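Fiber protein (Raptor siadenovirus a, PDB 5FJL) forms the trimeric head domain at the tip of the adenovirus fibre, which probably attaches the virion to receptors on the host cell. Local coordinates at residues 80-92 / 155-167. Sequence-based numbering, arbitrary orientation.
Sequences QNTPLTFKGADFK and HETIQYMHIVTVH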
loop_
_atom_site.group_PDB
_atom_site.type_symbol
_atom_site.label_atom_id
_atom_site.label_comp_id
_atom_site.label_asym_id
_atom_site.label_seq_id
_atom_site.Cartn_x
_atom_site.Cartn_y
_atom_site.Cartn_z
ATOM N N GLN A 80 -2.443 -20.067 7.091
ATOM C CA GLN A 80 -3.447 -19.882 8.129
ATOM C C GLN A 80 -3.462 -18.418 8.485
ATOM O O GLN A 80 -2.501 -17.692 8.219
ATOM C CB GLN A 80 -3.080 -20.696 9.353
ATOM C CG GLN A 80 -3.063 -22.187 9.090
ATOM C CD GLN A 80 -2.680 -22.976 10.321
ATOM O OE1 GLN A 80 -2.218 -22.422 11.333
ATOM N NE2 GLN A 80 -2.835 -24.289 10.231
ATOM N N ASN A 81 -4.554 -17.947 9.065
ATOM C CA ASN A 81 -4.552 -16.599 9.569
ATOM C C ASN A 81 -5.521 -16.357 10.707
ATOM O O ASN A 81 -6.495 -17.077 10.867
ATOM C CB ASN A 81 -4.834 -15.617 8.431
ATOM C CG ASN A 81 -6.285 -15.519 8.108
ATOM O OD1 ASN A 81 -6.897 -16.516 7.685
ATOM N ND2 ASN A 81 -6.882 -14.331 8.319
ATOM N N THR A 82 -5.185 -15.354 11.486
ATOM C CA THR A 82 -6.032 -14.839 12.529
ATOM C C THR A 82 -6.275 -13.378 12.153
ATOM O O THR A 82 -5.327 -12.575 12.167
ATOM C CB THR A 82 -5.323 -14.888 13.873
ATOM O OG1 THR A 82 -5.029 -16.262 14.182
ATOM C CG2 THR A 82 -6.178 -14.268 14.983
ATOM N N PRO A 83 -7.527 -13.043 11.796
ATOM C CA PRO A 83 -7.777 -11.634 11.441
ATOM C C PRO A 83 -8.035 -10.772 12.632
ATOM O O PRO A 83 -8.310 -11.286 13.732
ATOM C CB PRO A 83 -9.032 -11.733 10.597
ATOM C CG PRO A 83 -9.791 -12.805 11.263
ATOM C CD PRO A 83 -8.744 -13.843 11.603
ATOM N N LEU A 84 -7.959 -9.463 12.458
ATOM C CA LEU A 84 -8.500 -8.554 13.422
ATOM C C LEU A 84 -9.938 -8.249 12.993
ATOM O O LEU A 84 -10.160 -7.707 11.899
ATOM C CB LEU A 84 -7.668 -7.277 13.457
ATOM C CG LEU A 84 -7.894 -6.342 14.597
ATOM C CD1 LEU A 84 -7.557 -7.038 15.921
ATOM C CD2 LEU A 84 -6.958 -5.158 14.362
ATOM N N THR A 85 -10.908 -8.570 13.843
ATOM C CA THR A 85 -12.316 -8.541 13.466
ATOM C C THR A 85 -13.058 -7.424 14.174
ATOM O O THR A 85 -12.971 -7.247 15.398
ATOM C CB THR A 85 -12.968 -9.894 13.783
ATOM O OG1 THR A 85 -12.328 -10.904 12.984
ATOM C CG2 THR A 85 -14.477 -9.907 13.525
ATOM N N PHE A 86 -13.778 -6.657 13.370
ATOM C CA PHE A 86 -14.695 -5.620 13.844
ATOM C C PHE A 86 -16.118 -6.035 13.512
ATOM O O PHE A 86 -16.374 -6.643 12.462
ATOM C CB PHE A 86 -14.398 -4.275 13.180
ATOM C CG PHE A 86 -13.052 -3.728 13.529
ATOM C CD1 PHE A 86 -11.898 -4.200 12.925
ATOM C CD2 PHE A 86 -12.911 -2.808 14.550
ATOM C CE1 PHE A 86 -10.648 -3.736 13.298
ATOM C CE2 PHE A 86 -11.670 -2.309 14.911
ATOM C CZ PHE A 86 -10.533 -2.765 14.298
ATOM N N LYS A 87 -17.051 -5.678 14.365
ATOM C CA LYS A 87 -18.460 -5.897 14.130
ATOM C C LYS A 87 -19.074 -4.685 13.454
ATOM O O LYS A 87 -18.589 -3.566 13.639
ATOM C CB LYS A 87 -19.186 -6.105 15.474
ATOM C CG LYS A 87 -18.698 -7.311 16.240
ATOM C CD LYS A 87 -19.530 -7.520 17.517
ATOM C CE LYS A 87 -20.977 -7.997 17.241
ATOM N NZ LYS A 87 -21.263 -9.321 16.552
ATOM N N GLY A 88 -20.206 -4.857 12.772
ATOM C CA GLY A 88 -20.954 -3.689 12.311
ATOM C C GLY A 88 -21.214 -2.644 13.393
ATOM O O GLY A 88 -21.166 -1.433 13.148
ATOM N N ALA A 89 -21.461 -3.124 14.609
ATOM C CA ALA A 89 -21.707 -2.282 15.763
ATOM C C ALA A 89 -20.538 -1.404 16.146
ATOM O O ALA A 89 -20.739 -0.456 16.917
ATOM C CB ALA A 89 -22.105 -3.131 16.954
ATOM N N ASP A 90 -19.329 -1.697 15.647
ATOM C CA ASP A 90 -18.165 -0.896 15.956
ATOM C C ASP A 90 -18.067 0.377 15.110
ATOM O O ASP A 90 -17.264 1.251 15.402
ATOM C CB ASP A 90 -16.889 -1.707 15.762
ATOM C CG ASP A 90 -16.753 -2.841 16.734
ATOM O OD1 ASP A 90 -17.201 -2.657 17.893
ATOM O OD2 ASP A 90 -16.175 -3.899 16.386
ATOM N N PHE A 91 -18.862 0.465 14.032
ATOM C CA PHE A 91 -18.772 1.586 13.119
ATOM C C PHE A 91 -19.726 2.695 13.540
ATOM O O PHE A 91 -20.743 2.434 14.212
ATOM C CB PHE A 91 -19.082 1.121 11.701
ATOM C CG PHE A 91 -18.024 0.210 11.119
ATOM C CD1 PHE A 91 -18.091 -1.160 11.341
ATOM C CD2 PHE A 91 -16.965 0.737 10.420
ATOM C CE1 PHE A 91 -17.122 -1.997 10.833
ATOM C CE2 PHE A 91 -15.975 -0.095 9.902
ATOM C CZ PHE A 91 -16.054 -1.462 10.126
ATOM N N LYS A 92 -19.429 3.920 13.136
ATOM C CA LYS A 92 -20.369 5.033 13.386
ATOM C C LYS A 92 -21.690 4.729 12.701
ATOM O O LYS A 92 -22.785 4.899 13.299
ATOM C CB LYS A 92 -19.780 6.352 12.920
ATOM C CG LYS A 92 -20.707 7.532 13.195
ATOM C CD LYS A 92 -19.971 8.831 12.934
ATOM C CE LYS A 92 -20.905 10.034 13.052
ATOM N NZ LYS A 92 -21.008 10.420 14.485
ATOM N N HIS A 155 -25.210 -0.774 -0.753
ATOM C CA HIS A 155 -26.391 -0.520 0.074
ATOM C C HIS A 155 -26.700 -1.757 0.892
ATOM O O HIS A 155 -27.702 -2.460 0.675
ATOM C CB HIS A 155 -27.602 -0.144 -0.799
ATOM C CG HIS A 155 -27.461 1.172 -1.487
ATOM N ND1 HIS A 155 -27.230 2.350 -0.804
ATOM C CD2 HIS A 155 -27.545 1.504 -2.799
ATOM C CE1 HIS A 155 -27.163 3.349 -1.668
ATOM N NE2 HIS A 155 -27.354 2.862 -2.884
ATOM N N GLU A 156 -25.762 -2.066 1.785
ATOM C CA GLU A 156 -25.808 -3.269 2.631
ATOM C C GLU A 156 -25.222 -2.923 3.974
ATOM O O GLU A 156 -24.463 -1.979 4.106
ATOM C CB GLU A 156 -25.001 -4.411 2.045
ATOM C CG GLU A 156 -25.508 -4.928 0.718
ATOM C CD GLU A 156 -24.581 -5.926 0.114
ATOM O OE1 GLU A 156 -24.544 -7.084 0.601
ATOM O OE2 GLU A 156 -23.897 -5.607 -0.876
ATOM N N THR A 157 -25.606 -3.684 4.987
ATOM C CA THR A 157 -25.130 -3.523 6.362
ATOM C C THR A 157 -23.918 -4.425 6.615
ATOM O O THR A 157 -23.918 -5.605 6.260
ATOM C CB THR A 157 -26.254 -3.900 7.342
ATOM O OG1 THR A 157 -27.342 -2.980 7.115
ATOM C CG2 THR A 157 -25.849 -3.826 8.775
ATOM N N ILE A 158 -22.895 -3.829 7.220
ATOM C CA ILE A 158 -21.734 -4.610 7.648
ATOM C C ILE A 158 -22.132 -5.483 8.837
ATOM O O ILE A 158 -22.604 -4.973 9.845
ATOM C CB ILE A 158 -20.580 -3.695 8.054
ATOM C CG1 ILE A 158 -20.107 -2.822 6.879
ATOM C CG2 ILE A 158 -19.427 -4.492 8.642
ATOM C CD1 ILE A 158 -19.192 -1.697 7.330
ATOM N N GLN A 159 -21.915 -6.792 8.695
ATOM C CA GLN A 159 -21.944 -7.699 9.824
ATOM C C GLN A 159 -20.564 -7.771 10.467
ATOM O O GLN A 159 -20.430 -7.574 11.673
ATOM C CB GLN A 159 -22.461 -9.073 9.397
ATOM C CG GLN A 159 -23.826 -9.039 8.723
ATOM C CD GLN A 159 -24.957 -8.571 9.613
ATOM O OE1 GLN A 159 -24.953 -8.777 10.811
ATOM N NE2 GLN A 159 -25.927 -7.880 9.015
ATOM N N TYR A 160 -19.531 -8.015 9.652
ATOM C CA TYR A 160 -18.162 -8.039 10.123
ATOM C C TYR A 160 -17.228 -7.403 9.115
ATOM O O TYR A 160 -17.482 -7.510 7.917
ATOM C CB TYR A 160 -17.655 -9.472 10.419
ATOM C CG TYR A 160 -18.473 -10.126 11.494
ATOM C CD1 TYR A 160 -18.152 -9.921 12.830
ATOM C CD2 TYR A 160 -19.579 -10.869 11.175
ATOM C CE1 TYR A 160 -18.943 -10.470 13.832
ATOM C CE2 TYR A 160 -20.374 -11.423 12.157
ATOM C CZ TYR A 160 -20.041 -11.218 13.477
ATOM O OH TYR A 160 -20.848 -11.754 14.500
ATOM N N MET A 161 -16.156 -6.814 9.643
ATOM C CA MET A 161 -14.972 -6.509 8.817
ATOM C C MET A 161 -13.813 -7.245 9.403
ATOM O O MET A 161 -13.476 -6.992 10.562
ATOM C CB MET A 161 -14.671 -5.012 8.793
ATOM C CG MET A 161 -13.424 -4.660 7.981
ATOM S SD MET A 161 -12.914 -2.919 8.033
ATOM C CE MET A 161 -12.201 -2.838 9.642
ATOM N N HIS A 162 -13.164 -8.067 8.598
ATOM C CA HIS A 162 -11.959 -8.761 9.021
ATOM C C HIS A 162 -10.749 -8.111 8.367
ATOM O O HIS A 162 -10.701 -8.068 7.146
ATOM C CB HIS A 162 -12.004 -10.238 8.633
ATOM C CG HIS A 162 -13.205 -10.977 9.153
ATOM N ND1 HIS A 162 -13.389 -11.215 10.496
ATOM C CD2 HIS A 162 -14.268 -11.523 8.517
ATOM C CE1 HIS A 162 -14.511 -11.906 10.657
ATOM N NE2 HIS A 162 -15.067 -12.095 9.484
ATOM N N ILE A 163 -9.808 -7.636 9.151
ATOM C CA ILE A 163 -8.508 -7.192 8.614
ATOM C C ILE A 163 -7.607 -8.418 8.540
ATOM O O ILE A 163 -7.245 -8.981 9.575
ATOM C CB ILE A 163 -7.846 -6.096 9.480
ATOM C CG1 ILE A 163 -8.799 -4.908 9.709
ATOM C CG2 ILE A 163 -6.496 -5.707 8.896
ATOM C CD1 ILE A 163 -8.218 -3.794 10.525
ATOM N N VAL A 164 -7.256 -8.826 7.341
ATOM C CA VAL A 164 -6.425 -9.989 7.115
ATOM C C VAL A 164 -4.946 -9.640 7.274
ATOM O O VAL A 164 -4.210 -10.302 7.997
ATOM C CB VAL A 164 -6.682 -10.587 5.739
ATOM C CG1 VAL A 164 -5.723 -11.761 5.482
ATOM C CG2 VAL A 164 -8.140 -11.015 5.600
ATOM N N THR A 165 -4.538 -8.569 6.621
ATOM C CA THR A 165 -3.158 -8.081 6.783
ATOM C C THR A 165 -3.150 -6.584 6.419
ATOM O O THR A 165 -4.017 -6.110 5.702
ATOM C CB THR A 165 -2.177 -8.978 6.017
ATOM O OG1 THR A 165 -0.843 -8.858 6.581
ATOM C CG2 THR A 165 -2.270 -8.646 4.603
ATOM N N VAL A 166 -2.229 -5.860 7.058
ATOM C CA VAL A 166 -2.124 -4.405 6.841
ATOM C C VAL A 166 -0.654 -4.007 6.926
ATOM O O VAL A 166 0.125 -4.511 7.730
ATOM C CB VAL A 166 -3.041 -3.607 7.808
ATOM C CG1 VAL A 166 -2.766 -3.944 9.253
ATOM C CG2 VAL A 166 -2.963 -2.116 7.569
ATOM N N HIS A 167 -0.261 -3.099 6.049
ATOM C CA HIS A 167 1.103 -2.563 6.088
ATOM C C HIS A 167 1.262 -1.742 7.382
ATOM O O HIS A 167 0.310 -1.089 7.817
ATOM C CB HIS A 167 1.366 -1.683 4.856
ATOM C CG HIS A 167 2.794 -1.256 4.712
ATOM N ND1 HIS A 167 3.782 -2.101 4.256
ATOM C CD2 HIS A 167 3.415 -0.104 5.034
ATOM C CE1 HIS A 167 4.943 -1.482 4.282
ATOM N NE2 HIS A 167 4.744 -0.257 4.734
HETATM O O HOH W 1 -5.039 -12.504 9.225
HETATM O O HOH W 2 -21.796 -8.306 14.020
#
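Met-161 touches two phenylalanines of 80-92, Phe-91 with its CB and sulfur and Phe-86 with its methyl, and shows how a flexible side chain can join separate rings. Its CB lies 4.0 Å from CZ of Phe-91, near that ring's plane. CG stands anti to the backbone N (chi1 178°), and SD follows at the edge of the same ring, a Met-aromatic contact. A bend at the last torsion (chi3 75°) then turns CE to the other ring, 3.6 Å from CD1 of Phe-86. One face of the Phe-91 ring is met by CD1 of Ile-158, 4.1 Å from the ring centroid, a CH-pi contact, and Ile-163 CD1 meets CE1 of Phe-86. Leu-100 and Ile-102 of strand 99-103 add to this apolar layer within the antiparallel beta-sandwich head of the fibre, whose strands 84-87 and 160-166 pair here. Phe-86 and Met-161 exchange two backbone hydrogen bonds, and the one from Phe-86 N to Met-161 O is nearly straight (178°). Polar groups occupy the other side of the sheet: Thr-85 OG1 approaches the His-162 ring in its plane and hydrogen-bonds ND1 at 2.7 Å, while its CG2 packs on Tyr-160 CD1. Past the paired strands, Gly-88 N still bonds Gln-159 O at 2.9 Å, from above the carbonyl plane, and a water links that oxygen to NZ of Lys-87. At the opposite end another water bridges Asn-81 ND2 and Val-164 O, both at 2.7 Å.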